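Local coordinates for putative uncharacterized protein PH1404 (Pyrococcus horikoshii, PDB 3AF5) that probably terminates transcription by cleaving and degrading nascent RNA as a zinc-dependent nuclease of the metallo-beta-lactamase superfamily, at residues 212-217 with 249-254; 277-282 with 321-326; 348-353 with 381-386; 361-366 with 387-392. All coordinates share one frame; numbering follows the deposited sequence.

Interaction 1: 212-217 with 249-254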
loop_
_atom_site.group_PDB
_atom_site.type_symbol
_atom_site.label_atom_id
_atom_site.label_comp_id
_atom_site.label_asym_id
_atom_site.label_seq_id
_atom_site.Cartn_x
_atom_site.Cartn_y
_atom_site.Cartn_z
ATOM N N SER A 212 -20.689 -10.307 10.241
ATOM C CA SER A 212 -19.314 -9.827 10.197
ATOM C C SER A 212 -19.102 -8.323 10.318
ATOM O O SER A 212 -20.046 -7.533 10.302
ATOM C CB SER A 212 -18.669 -10.290 8.885
ATOM O OG SER A 212 -18.675 -11.699 8.770
ATOM N N PHE A 213 -17.826 -7.951 10.411
ATOM C CA PHE A 213 -17.401 -6.568 10.512
ATOM C C PHE A 213 -16.009 -6.484 9.917
ATOM O O PHE A 213 -15.098 -7.197 10.361
ATOM C CB PHE A 213 -17.326 -6.115 11.978
ATOM C CG PHE A 213 -18.662 -5.933 12.637
ATOM C CD1 PHE A 213 -19.535 -4.932 12.210
ATOM C CD2 PHE A 213 -19.052 -6.761 13.685
ATOM C CE1 PHE A 213 -20.776 -4.760 12.822
ATOM C CE2 PHE A 213 -20.288 -6.597 14.301
ATOM C CZ PHE A 213 -21.151 -5.594 13.869
ATOM N N VAL A 214 -15.843 -5.651 8.893
ATOM C CA VAL A 214 -14.526 -5.460 8.297
ATOM C C VAL A 214 -14.301 -3.972 8.123
ATOM O O VAL A 214 -15.217 -3.212 7.758
ATOM C CB VAL A 214 -14.346 -6.164 6.921
ATOM C CG1 VAL A 214 -14.735 -7.633 7.028
ATOM C CG2 VAL A 214 -15.132 -5.459 5.861
ATOM N N LEU A 215 -13.076 -3.559 8.410
ATOM C CA LEU A 215 -12.696 -2.171 8.312
ATOM C C LEU A 215 -11.864 -1.958 7.043
ATOM O O LEU A 215 -10.873 -2.658 6.811
ATOM C CB LEU A 215 -11.911 -1.816 9.570
ATOM C CG LEU A 215 -11.474 -0.391 9.863
ATOM C CD1 LEU A 215 -12.667 0.554 9.815
ATOM C CD2 LEU A 215 -10.819 -0.387 11.242
ATOM N N VAL A 216 -12.277 -1.009 6.205
ATOM C CA VAL A 216 -11.536 -0.725 4.975
ATOM C C VAL A 216 -10.824 0.585 5.170
ATOM O O VAL A 216 -11.452 1.643 5.185
ATOM C CB VAL A 216 -12.463 -0.625 3.750
ATOM C CG1 VAL A 216 -11.637 -0.339 2.498
ATOM C CG2 VAL A 216 -13.238 -1.938 3.586
ATOM N N ASP A 217 -9.505 0.492 5.320
ATOM C CA ASP A 217 -8.622 1.633 5.576
ATOM C C ASP A 217 -8.777 2.124 7.007
ATOM O O ASP A 217 -9.787 1.861 7.668
ATOM C CB ASP A 217 -8.858 2.784 4.598
ATOM C CG ASP A 217 -8.152 2.565 3.264
ATOM O OD1 ASP A 217 -7.398 1.571 3.151
ATOM O OD2 ASP A 217 -8.335 3.377 2.326
ATOM N N LEU A 249 -14.088 -7.334 15.227
ATOM C CA LEU A 249 -13.537 -6.878 13.970
ATOM C C LEU A 249 -12.851 -8.069 13.299
ATOM O O LEU A 249 -11.826 -8.551 13.783
ATOM C CB LEU A 249 -12.552 -5.736 14.201
ATOM C CG LEU A 249 -12.116 -5.032 12.919
ATOM C CD1 LEU A 249 -13.310 -4.694 12.069
ATOM C CD2 LEU A 249 -11.348 -3.780 13.298
ATOM N N ASP A 250 -13.437 -8.546 12.198
ATOM C CA ASP A 250 -12.905 -9.694 11.461
ATOM C C ASP A 250 -11.664 -9.353 10.676
ATOM O O ASP A 250 -10.739 -10.158 10.569
ATOM C CB ASP A 250 -13.935 -10.249 10.475
ATOM C CG ASP A 250 -15.047 -11.019 11.159
ATOM O OD1 ASP A 250 -14.748 -12.077 11.761
ATOM O OD2 ASP A 250 -16.216 -10.567 11.094
ATOM N N ALA A 251 -11.642 -8.158 10.110
ATOM C CA ALA A 251 -10.506 -7.787 9.309
ATOM C C ALA A 251 -10.378 -6.301 9.022
ATOM O O ALA A 251 -11.304 -5.511 9.219
ATOM C CB ALA A 251 -10.556 -8.558 7.992
ATOM N N ILE A 252 -9.192 -5.947 8.553
ATOM C CA ILE A 252 -8.887 -4.593 8.149
ATOM C C ILE A 252 -8.267 -4.765 6.758
ATOM O O ILE A 252 -7.439 -5.656 6.550
ATOM C CB ILE A 252 -7.886 -3.932 9.117
ATOM C CG1 ILE A 252 -8.537 -3.801 10.500
ATOM C CG2 ILE A 252 -7.476 -2.579 8.582
ATOM C CD1 ILE A 252 -7.677 -3.098 11.556
ATOM N N ILE A 253 -8.706 -3.948 5.803
ATOM C CA ILE A 253 -8.190 -4.011 4.445
ATOM C C ILE A 253 -7.616 -2.649 4.099
ATOM O O ILE A 253 -8.285 -1.623 4.257
ATOM C CB ILE A 253 -9.300 -4.384 3.461
ATOM C CG1 ILE A 253 -9.942 -5.701 3.906
ATOM C CG2 ILE A 253 -8.726 -4.533 2.037
ATOM C CD1 ILE A 253 -11.345 -5.900 3.394
ATOM N N ILE A 254 -6.370 -2.630 3.644
ATOM C CA ILE A 254 -5.730 -1.366 3.311
ATOM C C ILE A 254 -5.611 -1.179 1.802
ATOM O O ILE A 254 -4.929 -1.951 1.135
ATOM C CB ILE A 254 -4.322 -1.285 3.948
ATOM C CG1 ILE A 254 -4.406 -1.618 5.441
ATOM C CG2 ILE A 254 -3.737 0.101 3.735
ATOM C CD1 ILE A 254 -5.389 -0.732 6.241
#
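Asp-250 grips Phe-213 through both backbone polar groups at the start of a parallel strand pair. Its CB lies 3.3 Å from Phe-213 O, the oxygen that also accepts a bond from Asp-250 N. With CG anti to its own carbonyl carbon (chi1 -74°), the carboxylate swings back along the partner strand, where OD2 receives Phe-213 N at 3.1 Å on the lone pair facing away from OD1. OD2 also passes the CA of Ser-212, while OD1 forms a salt bridge with Arg-180. A short acidic residue suits this place, since it can complete the ladder and still meet an arginine.

Beyond it the register is regular. Leu-215 N donates almost straight to Ala-251 O (2.8 Å), Leu-215 O accepts from Ile-253 N (2.7 Å), and Asp-217 N reaches Ile-253 O (2.7 Å). On one face Leu-215 runs beside Ile-252, CB to CG1 at 4.0 Å, and its CD2 meets CD2 of Leu-249. Branched Val-214, Val-216 and Ile-253, with small Ala-251, occupy the other face. At the far end Asp-217 turns its carboxylate to Thr-255 N and to ND1 of His-261, a zinc ligand, so it is a second-shell residue that probably orients that imidazole.

Helices 228-231 and 238-245 lie between the strands in sequence, giving a beta-alpha-beta crossover. Strand 213-216 is bordered by antiparallel strand 204-209 and strand 251-253 by parallel strand 278-280, while the face of Val-214 and Ile-253 packs on strands 335-341 and 349-355 of the second sheet.

Interaction 2: 277-282 with 321-326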
loop_
_atom_site.group_PDB
_atom_site.type_symbol
_atom_site.label_atom_id
_atom_site.label_comp_id
_atom_site.label_asym_id
_atom_site.label_seq_id
_atom_site.Cartn_x
_atom_site.Cartn_y
_atom_site.Cartn_z
ATOM N N PRO A 277 -6.504 -10.040 11.462
ATOM C CA PRO A 277 -5.724 -9.877 10.225
ATOM C C PRO A 277 -5.896 -8.569 9.459
ATOM O O PRO A 277 -6.964 -7.956 9.469
ATOM C CB PRO A 277 -6.172 -11.064 9.386
ATOM C CG PRO A 277 -7.614 -11.163 9.743
ATOM C CD PRO A 277 -7.618 -10.981 11.251
ATOM N N ILE A 278 -4.823 -8.162 8.790
ATOM C CA ILE A 278 -4.800 -6.969 7.951
ATOM C C ILE A 278 -4.496 -7.468 6.532
ATOM O O ILE A 278 -3.397 -7.955 6.275
ATOM C CB ILE A 278 -3.659 -6.020 8.342
ATOM C CG1 ILE A 278 -3.720 -5.713 9.835
ATOM C CG2 ILE A 278 -3.733 -4.747 7.497
ATOM C CD1 ILE A 278 -2.582 -4.822 10.318
ATOM N N TYR A 279 -5.454 -7.356 5.617
ATOM C CA TYR A 279 -5.245 -7.808 4.235
ATOM C C TYR A 279 -4.802 -6.681 3.313
ATOM O O TYR A 279 -5.390 -5.601 3.323
ATOM C CB TYR A 279 -6.519 -8.435 3.679
ATOM C CG TYR A 279 -6.936 -9.675 4.416
ATOM C CD1 TYR A 279 -7.835 -9.612 5.485
ATOM C CD2 TYR A 279 -6.429 -10.921 4.050
ATOM C CE1 TYR A 279 -8.217 -10.771 6.166
ATOM C CE2 TYR A 279 -6.806 -12.079 4.720
ATOM C CZ TYR A 279 -7.699 -11.999 5.771
ATOM O OH TYR A 279 -8.085 -13.151 6.399
ATOM N N THR A 280 -3.781 -6.941 2.497
ATOM C CA THR A 280 -3.265 -5.911 1.600
ATOM C C THR A 280 -2.233 -6.503 0.601
ATOM O O THR A 280 -1.829 -7.661 0.746
ATOM C CB THR A 280 -2.635 -4.781 2.464
ATOM O OG1 THR A 280 -2.465 -3.597 1.679
ATOM C CG2 THR A 280 -1.303 -5.230 3.036
ATOM N N THR A 281 -1.826 -5.738 -0.415
ATOM C CA THR A 281 -0.849 -6.249 -1.384
ATOM C C THR A 281 0.549 -6.153 -0.779
ATOM O O THR A 281 0.816 -5.272 0.036
ATOM C CB THR A 281 -0.846 -5.460 -2.714
ATOM O OG1 THR A 281 -0.450 -4.114 -2.460
ATOM C CG2 THR A 281 -2.208 -5.477 -3.377
ATOM N N PRO A 282 1.463 -7.057 -1.167
ATOM C CA PRO A 282 2.823 -7.018 -0.615
ATOM C C PRO A 282 3.473 -5.634 -0.677
ATOM O O PRO A 282 3.983 -5.140 0.325
ATOM C CB PRO A 282 3.565 -8.068 -1.444
ATOM C CG PRO A 282 2.471 -9.103 -1.720
ATOM C CD PRO A 282 1.298 -8.193 -2.097
ATOM N N ILE A 321 -1.613 -10.332 6.208
ATOM C CA ILE A 321 -1.708 -11.452 5.268
ATOM C C ILE A 321 -1.815 -10.773 3.903
ATOM O O ILE A 321 -2.761 -10.030 3.654
ATOM C CB ILE A 321 -2.976 -12.296 5.530
ATOM C CG1 ILE A 321 -2.863 -12.973 6.899
ATOM C CG2 ILE A 321 -3.178 -13.314 4.421
ATOM C CD1 ILE A 321 -4.112 -13.744 7.316
ATOM N N THR A 322 -0.849 -11.006 3.022
ATOM C CA THR A 322 -0.869 -10.346 1.719
ATOM C C THR A 322 -1.582 -11.135 0.621
ATOM O O THR A 322 -1.626 -12.361 0.650
ATOM C CB THR A 322 0.575 -9.998 1.235
ATOM O OG1 THR A 322 1.283 -11.197 0.912
ATOM C CG2 THR A 322 1.351 -9.277 2.321
ATOM N N LEU A 323 -2.159 -10.407 -0.332
ATOM C CA LEU A 323 -2.854 -10.988 -1.481
ATOM C C LEU A 323 -2.416 -10.173 -2.677
ATOM O O LEU A 323 -2.240 -8.957 -2.566
ATOM C CB LEU A 323 -4.371 -10.826 -1.388
ATOM C CG LEU A 323 -5.258 -11.557 -0.391
ATOM C CD1 LEU A 323 -5.070 -11.001 1.015
ATOM C CD2 LEU A 323 -6.701 -11.367 -0.831
ATOM N N ASP A 324 -2.246 -10.826 -3.821
ATOM C CA ASP A 324 -1.880 -10.112 -5.039
ATOM C C ASP A 324 -3.209 -9.788 -5.715
ATOM O O ASP A 324 -4.256 -10.293 -5.302
ATOM C CB ASP A 324 -1.025 -10.994 -5.945
ATOM C CG ASP A 324 0.317 -11.363 -5.312
ATOM O OD1 ASP A 324 1.105 -10.449 -4.974
ATOM O OD2 ASP A 324 0.590 -12.574 -5.158
ATOM N N TYR A 325 -3.196 -8.945 -6.734
ATOM C CA TYR A 325 -4.449 -8.628 -7.403
ATOM C C TYR A 325 -5.064 -9.923 -7.912
ATOM O O TYR A 325 -4.351 -10.875 -8.171
ATOM C CB TYR A 325 -4.205 -7.689 -8.584
ATOM C CG TYR A 325 -3.525 -6.385 -8.233
ATOM C CD1 TYR A 325 -3.923 -5.641 -7.116
ATOM C CD2 TYR A 325 -2.538 -5.850 -9.067
ATOM C CE1 TYR A 325 -3.360 -4.400 -6.845
ATOM C CE2 TYR A 325 -1.973 -4.614 -8.808
ATOM C CZ TYR A 325 -2.384 -3.891 -7.695
ATOM O OH TYR A 325 -1.817 -2.658 -7.432
ATOM N N GLY A 326 -6.384 -9.966 -8.040
ATOM C CA GLY A 326 -7.035 -11.154 -8.567
ATOM C C GLY A 326 -7.214 -12.353 -7.656
ATOM O O GLY A 326 -7.966 -13.274 -7.977
#
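Tyr-279 and Ile-321 pair side by side where strand 278-280 meets strand 320-322 in parallel. The backbone bonds come first. Ile-321 N donates to Ile-278 O at 3.0 Å, and Leu-323 N to Thr-280 O at the same length but from well above the carbonyl plane. Between them Thr-280 N to Ile-321 O is only a weak bond, at 3.5 Å. CA-H...O contacts supplement this ladder, and one of them, Thr-281 CA to Leu-323 O at 3.3 Å, prolongs the contact past the last regular bridge.

Apolar contacts gather on the face of Tyr-279. CG2 of Ile-321 lies 3.8 Å from CE2 of the ring, CD1 of Leu-323 comes to the ring edge near its plane, and CD1 of Ile-321 reaches CB of Pro-277. A broad aromatic side chain thus spans two aliphatic partners two residues apart. Farther along, CG of Pro-282 packs against CB of Thr-322 at 3.6 Å.

One polar side chain, that of Thr-281, serves the turn into the next helix. It is the N-cap of helix 282-301: OG1 sits between the backbone N and carbonyl carbon (chi1 63°), from where it caps a helix N-H and also bonds Gly-347 O. That torsion sends CG2 toward CE1 of Tyr-325, 3.8 Å away. Pro-282 suits the first turn of the helix, where a backbone N-H has no carbonyl within the helix to bond.

Helices 282-301 and 310-318 complete a beta-alpha-beta crossover. Strand 320-322 is outermost in its sheet, strand 278-280 has strand 251-253 as its other neighbour, and Tyr-279 also touches helix 164-178 and strands 329-332 and 335-341.

Interaction 3: 348-353 with 381-386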
loop_
_atom_site.group_PDB
_atom_site.type_symbol
_atom_site.label_atom_id
_atom_site.label_comp_id
_atom_site.label_asym_id
_atom_site.label_seq_id
_atom_site.Cartn_x
_atom_site.Cartn_y
_atom_site.Cartn_z
ATOM N N SER A 348 -1.231 0.002 -4.963
ATOM C CA SER A 348 -2.560 0.517 -4.641
ATOM C C SER A 348 -3.660 -0.371 -5.203
ATOM O O SER A 348 -3.610 -0.771 -6.373
ATOM C CB SER A 348 -2.728 1.951 -5.157
ATOM O OG SER A 348 -2.690 2.020 -6.569
ATOM N N ALA A 349 -4.654 -0.669 -4.366
ATOM C CA ALA A 349 -5.769 -1.524 -4.753
ATOM C C ALA A 349 -7.176 -0.950 -4.563
ATOM O O ALA A 349 -7.416 -0.037 -3.768
ATOM C CB ALA A 349 -5.683 -2.827 -4.009
ATOM N N ILE A 350 -8.103 -1.506 -5.334
ATOM C CA ILE A 350 -9.504 -1.168 -5.255
ATOM C C ILE A 350 -10.032 -2.392 -4.531
ATOM O O ILE A 350 -9.784 -3.513 -4.960
ATOM C CB ILE A 350 -10.152 -1.105 -6.637
ATOM C CG1 ILE A 350 -9.658 0.137 -7.390
ATOM C CG2 ILE A 350 -11.674 -1.111 -6.483
ATOM C CD1 ILE A 350 -10.325 0.336 -8.750
ATOM N N VAL A 351 -10.736 -2.197 -3.428
ATOM C CA VAL A 351 -11.235 -3.339 -2.679
ATOM C C VAL A 351 -12.597 -3.814 -3.170
ATOM O O VAL A 351 -13.543 -3.034 -3.268
ATOM C CB VAL A 351 -11.303 -3.006 -1.178
ATOM C CG1 VAL A 351 -11.971 -4.135 -0.410
ATOM C CG2 VAL A 351 -9.907 -2.774 -0.649
ATOM N N HIS A 352 -12.690 -5.092 -3.512
ATOM C CA HIS A 352 -13.961 -5.641 -3.960
ATOM C C HIS A 352 -14.455 -6.673 -2.948
ATOM O O HIS A 352 -13.822 -7.706 -2.726
ATOM C CB HIS A 352 -13.840 -6.283 -5.349
ATOM C CG HIS A 352 -15.136 -6.820 -5.868
ATOM N ND1 HIS A 352 -15.639 -8.045 -5.481
ATOM C CD2 HIS A 352 -16.086 -6.255 -6.650
ATOM C CE1 HIS A 352 -16.847 -8.207 -5.996
ATOM N NE2 HIS A 352 -17.142 -7.135 -6.709
ATOM N N LEU A 353 -15.583 -6.371 -2.319
ATOM C CA LEU A 353 -16.142 -7.283 -1.342
ATOM C C LEU A 353 -17.341 -8.030 -1.906
ATOM O O LEU A 353 -18.309 -7.420 -2.356
ATOM C CB LEU A 353 -16.565 -6.519 -0.078
ATOM C CG LEU A 353 -15.472 -5.760 0.690
ATOM C CD1 LEU A 353 -16.093 -5.142 1.928
ATOM C CD2 LEU A 353 -14.316 -6.698 1.089
ATOM N N ALA A 381 -11.552 -1.491 -14.190
ATOM C CA ALA A 381 -12.940 -1.036 -14.221
ATOM C C ALA A 381 -13.890 -2.193 -14.522
ATOM O O ALA A 381 -15.084 -1.992 -14.721
ATOM C CB ALA A 381 -13.098 0.067 -15.274
ATOM N N LYS A 382 -13.348 -3.406 -14.528
ATOM C CA LYS A 382 -14.123 -4.594 -14.837
ATOM C C LYS A 382 -14.225 -5.508 -13.611
ATOM O O LYS A 382 -13.225 -6.015 -13.109
ATOM C CB LYS A 382 -13.452 -5.310 -16.013
ATOM C CG LYS A 382 -14.261 -6.398 -16.697
ATOM C CD LYS A 382 -13.448 -6.962 -17.866
ATOM C CE LYS A 382 -14.118 -8.159 -18.545
ATOM N NZ LYS A 382 -13.207 -8.777 -19.567
ATOM N N PHE A 383 -15.445 -5.705 -13.125
ATOM C CA PHE A 383 -15.675 -6.539 -11.947
ATOM C C PHE A 383 -16.652 -7.670 -12.248
ATOM O O PHE A 383 -17.320 -7.674 -13.284
ATOM C CB PHE A 383 -16.252 -5.691 -10.805
ATOM C CG PHE A 383 -15.364 -4.566 -10.382
ATOM C CD1 PHE A 383 -14.364 -4.771 -9.436
ATOM C CD2 PHE A 383 -15.496 -3.306 -10.960
ATOM C CE1 PHE A 383 -13.506 -3.739 -9.074
ATOM C CE2 PHE A 383 -14.645 -2.276 -10.605
ATOM C CZ PHE A 383 -13.647 -2.490 -9.662
ATOM N N PRO A 384 -16.738 -8.656 -11.344
ATOM C CA PRO A 384 -17.678 -9.747 -11.595
ATOM C C PRO A 384 -19.111 -9.224 -11.412
ATOM O O PRO A 384 -19.826 -8.991 -12.395
ATOM C CB PRO A 384 -17.283 -10.789 -10.547
ATOM C CG PRO A 384 -16.751 -9.950 -9.412
ATOM C CD PRO A 384 -15.916 -8.923 -10.148
ATOM N N ARG A 385 -19.516 -9.035 -10.156
ATOM C CA ARG A 385 -20.847 -8.536 -9.820
ATOM C C ARG A 385 -20.651 -7.284 -8.968
ATOM O O ARG A 385 -19.741 -7.230 -8.144
ATOM C CB ARG A 385 -21.634 -9.610 -9.057
ATOM C CG ARG A 385 -22.687 -10.313 -9.914
ATOM C CD ARG A 385 -22.789 -11.814 -9.635
ATOM N NE ARG A 385 -23.337 -12.135 -8.316
ATOM C CZ ARG A 385 -23.516 -13.374 -7.858
ATOM N NH1 ARG A 385 -24.020 -13.578 -6.648
ATOM N NH2 ARG A 385 -23.193 -14.417 -8.611
ATOM N N LEU A 386 -21.494 -6.277 -9.149
ATOM C CA LEU A 386 -21.312 -5.046 -8.400
ATOM C C LEU A 386 -22.557 -4.189 -8.211
ATOM O O LEU A 386 -23.108 -3.675 -9.170
ATOM C CB LEU A 386 -20.241 -4.200 -9.095
ATOM C CG LEU A 386 -19.980 -2.803 -8.523
ATOM C CD1 LEU A 386 -19.436 -2.962 -7.119
ATOM C CD2 LEU A 386 -19.005 -2.023 -9.404
#
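His-352 extends its ring away from strand 349-355 because CG is anti to the backbone N (chi1 -178°), and Phe-383 comes the opposite way from the loop with CG anti to its carbonyl carbon (chi1 -60°). The two side chains therefore slide past one another. Their rings are nearly parallel, with planes at 16°, but are displaced so far that they barely overlap: the centroids are 5.7 Å apart, and the touching atoms are CD2 of the imidazole and CD1 of the phenyl group, at 3.6 Å.

One directed bond fixes the histidine. NE2 donates to Arg-385 O at 3.0 Å, nearly straight, and the oxygen lies almost exactly in the ring plane. The bond thus holds both the reach of the imidazole and its rotation. Pro-384, between Phe-383 and Arg-385 in sequence, lays its CD over one face of the histidine ring, toward the rim, and CG approaches CE1 at 3.8 Å. Proline offers a compact apolar ring to pack on the flat face of the imidazole, and histidine suits its place by offering an N-H at the tip of a flat group that also packs. Toward the start of the strand, the branch methyl CG2 of Ile-350 meets CZ of Phe-383 at 4.0 Å, the side chains crossing at about a right angle.

The loop 381-386, which leads into strand 388-392, is thereby laid over one face of the second sheet. Helix 597-606 joins it there, Tyr-603 touching both Ile-350 and Phe-383. Strand 349-355 runs between strands 335-341 and 362-364, and its opposite face, with Val-351 and Leu-353, packs on strand 251-253.

Interaction 4: 361-366 with 387-392. With ZN (zinc ion), chain M.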
loop_
_atom_site.group_PDB
_atom_site.type_symbol
_atom_site.label_atom_id
_atom_site.label_comp_id
_atom_site.label_asym_id
_atom_site.label_seq_id
_atom_site.Cartn_x
_atom_site.Cartn_y
_atom_site.Cartn_z
ATOM N N ASN A 361 -22.898 -6.623 -3.771
ATOM C CA ASN A 361 -21.456 -6.388 -3.726
ATOM C C ASN A 361 -21.028 -4.923 -3.710
ATOM O O ASN A 361 -21.664 -4.054 -4.326
ATOM C CB ASN A 361 -20.781 -7.097 -4.893
ATOM C CG ASN A 361 -20.807 -8.593 -4.737
ATOM O OD1 ASN A 361 -20.346 -9.331 -5.611
ATOM N ND2 ASN A 361 -21.347 -9.058 -3.605
ATOM N N ILE A 362 -19.925 -4.670 -3.010
ATOM C CA ILE A 362 -19.387 -3.327 -2.869
ATOM C C ILE A 362 -17.962 -3.222 -3.389
ATOM O O ILE A 362 -17.123 -4.085 -3.119
ATOM C CB ILE A 362 -19.348 -2.906 -1.388
ATOM C CG1 ILE A 362 -20.625 -3.359 -0.687
ATOM C CG2 ILE A 362 -19.183 -1.395 -1.277
ATOM C CD1 ILE A 362 -20.652 -3.042 0.803
ATOM N N ALA A 363 -17.687 -2.160 -4.130
ATOM C CA ALA A 363 -16.342 -1.917 -4.628
ATOM C C ALA A 363 -15.884 -0.602 -3.998
ATOM O O ALA A 363 -16.544 0.429 -4.145
ATOM C CB ALA A 363 -16.341 -1.802 -6.141
ATOM N N ILE A 364 -14.775 -0.654 -3.267
ATOM C CA ILE A 364 -14.229 0.536 -2.626
ATOM C C ILE A 364 -12.943 0.915 -3.342
ATOM O O ILE A 364 -11.932 0.213 -3.290
ATOM C CB ILE A 364 -13.958 0.291 -1.134
ATOM C CG1 ILE A 364 -15.238 -0.221 -0.473
ATOM C CG2 ILE A 364 -13.469 1.578 -0.475
ATOM C CD1 ILE A 364 -15.087 -0.582 0.978
ATOM N N THR A 365 -13.019 2.048 -4.014
ATOM C CA THR A 365 -11.956 2.606 -4.825
ATOM C C THR A 365 -10.632 3.023 -4.158
ATOM O O THR A 365 -9.559 2.835 -4.739
ATOM C CB THR A 365 -12.561 3.806 -5.605
ATOM O OG1 THR A 365 -12.318 3.637 -7.000
ATOM C CG2 THR A 365 -12.004 5.114 -5.151
ATOM N N GLY A 366 -10.689 3.566 -2.939
ATOM C CA GLY A 366 -9.468 4.052 -2.316
ATOM C C GLY A 366 -9.068 5.198 -3.240
ATOM O O GLY A 366 -9.931 5.883 -3.787
ATOM N N GLU A 387 -22.979 -4.008 -6.967
ATOM C CA GLU A 387 -24.140 -3.173 -6.691
ATOM C C GLU A 387 -23.732 -1.756 -6.257
ATOM O O GLU A 387 -24.201 -0.775 -6.833
ATOM C CB GLU A 387 -25.035 -3.816 -5.616
ATOM C CG GLU A 387 -26.123 -2.885 -5.080
ATOM C CD GLU A 387 -27.067 -3.558 -4.068
ATOM O OE1 GLU A 387 -28.133 -4.076 -4.482
ATOM O OE2 GLU A 387 -26.744 -3.576 -2.857
ATOM N N THR A 388 -22.838 -1.654 -5.274
ATOM C CA THR A 388 -22.424 -0.350 -4.747
ATOM C C THR A 388 -20.966 0.058 -4.964
ATOM O O THR A 388 -20.041 -0.666 -4.597
ATOM C CB THR A 388 -22.698 -0.278 -3.229
ATOM O OG1 THR A 388 -24.091 -0.529 -2.981
ATOM C CG2 THR A 388 -22.304 1.094 -2.673
ATOM N N LEU A 389 -20.767 1.240 -5.535
ATOM C CA LEU A 389 -19.424 1.748 -5.773
ATOM C C LEU A 389 -19.096 2.945 -4.880
ATOM O O LEU A 389 -19.768 3.975 -4.949
ATOM C CB LEU A 389 -19.263 2.180 -7.228
ATOM C CG LEU A 389 -17.882 2.746 -7.577
ATOM C CD1 LEU A 389 -16.837 1.628 -7.493
ATOM C CD2 LEU A 389 -17.908 3.350 -8.985
ATOM N N VAL A 390 -18.078 2.795 -4.034
ATOM C CA VAL A 390 -17.626 3.880 -3.159
ATOM C C VAL A 390 -16.373 4.418 -3.845
ATOM O O VAL A 390 -15.400 3.681 -4.006
ATOM C CB VAL A 390 -17.234 3.371 -1.746
ATOM C CG1 VAL A 390 -16.775 4.546 -0.888
ATOM C CG2 VAL A 390 -18.423 2.669 -1.080
ATOM N N MET A 391 -16.392 5.684 -4.257
ATOM C CA MET A 391 -15.244 6.257 -4.952
ATOM C C MET A 391 -14.772 7.596 -4.374
ATOM O O MET A 391 -15.533 8.294 -3.710
ATOM C CB MET A 391 -15.583 6.427 -6.436
ATOM C CG MET A 391 -16.534 7.576 -6.727
ATOM S SD MET A 391 -17.115 7.596 -8.444
ATOM C CE MET A 391 -15.616 8.109 -9.302
ATOM N N GLU A 392 -13.510 7.939 -4.639
ATOM C CA GLU A 392 -12.903 9.173 -4.169
ATOM C C GLU A 392 -13.354 10.391 -4.986
ATOM O O GLU A 392 -13.799 10.267 -6.126
ATOM C CB GLU A 392 -11.381 9.061 -4.234
ATOM C CG GLU A 392 -10.801 8.958 -5.659
ATOM C CD GLU A 392 -9.465 9.691 -5.795
ATOM O OE1 GLU A 392 -9.447 10.934 -5.664
ATOM O OE2 GLU A 392 -8.427 9.030 -6.016
HETATM ZN ZN ZN M . -29.783 -4.123 -5.650
#
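Asn-361 O accepts two consecutive backbone N-H groups, Glu-387 N at 3.0 Å and Thr-388 N at 2.8 Å, where strand 388-392 begins. This forked bond opens a parallel pair in the second sheet of the metallo-beta-lactamase fold, an alpha/beta sandwich. Unlike a classical crossover, the connection between these parallel neighbours contains no helix.

After the fork the ladder is even and nearly linear: Ala-363 N to Thr-388 O and Val-390 N to Ala-363 O are both 2.8 Å, and Thr-365 N reaches Val-390 O. One face carries Ile-362, Ile-364, Thr-388 and Val-390. There Ile-362 and Val-390 lie side by side, their CG2 methyls 4.1 Å apart, beta-branched residues suiting a buried extended strand. On the other face small Ala-363 leaves room for Leu-389, whose CG is anti to the backbone N (chi1 179°), carrying CD1 to 3.7 Å from CB of Ala-363. Tyr-603 of helix 597-606 touches that leucine, and strand 613-617 continues the sheet beyond strand 388-392.

Acidic residues stand at both ends of strand 388-392. Glu-387, extended from CB to CD, binds a zinc ion through OE1 at 2.0 Å, with Glu-612 as another ligand; this ion is separate from the two nuclease zincs. Glu-392, by contrast, stands close to the active site: OE1 bonds Thr-394, and OE2 bonds Phe-368 N and ND1 of His-594. Beside Gly-366, whose positive phi favours glycine, CB of Glu-392 lies 3.5 Å from Gly-366 O.

In the fold
Interactions 1 and 2 lie in one sheet of the sandwich and interactions 3 and 4 belong to the other. Strands 251-253 and 278-280 join the first two through Ile-252 O and Tyr-279 N, 2.8 Å apart, while Val-351 O and Ile-364 N, 2.7 Å apart, join the last two. The sheets meet in the core: CG2 of Ile-253 lies 3.4 Å from CG2 of Val-351, and Val-216 touches Ile-364. Tyr-325 of interaction 2 reaches Ser-348 O in interaction 3. Interactions 1 and 4 end beside the nuclease zinc site, the side chains of Asp-217, next to His-261, and Glu-392, next to Asp-367 and His-618, each about 7 Å from a zinc ion; that of Thr-280 is about 12 Å away.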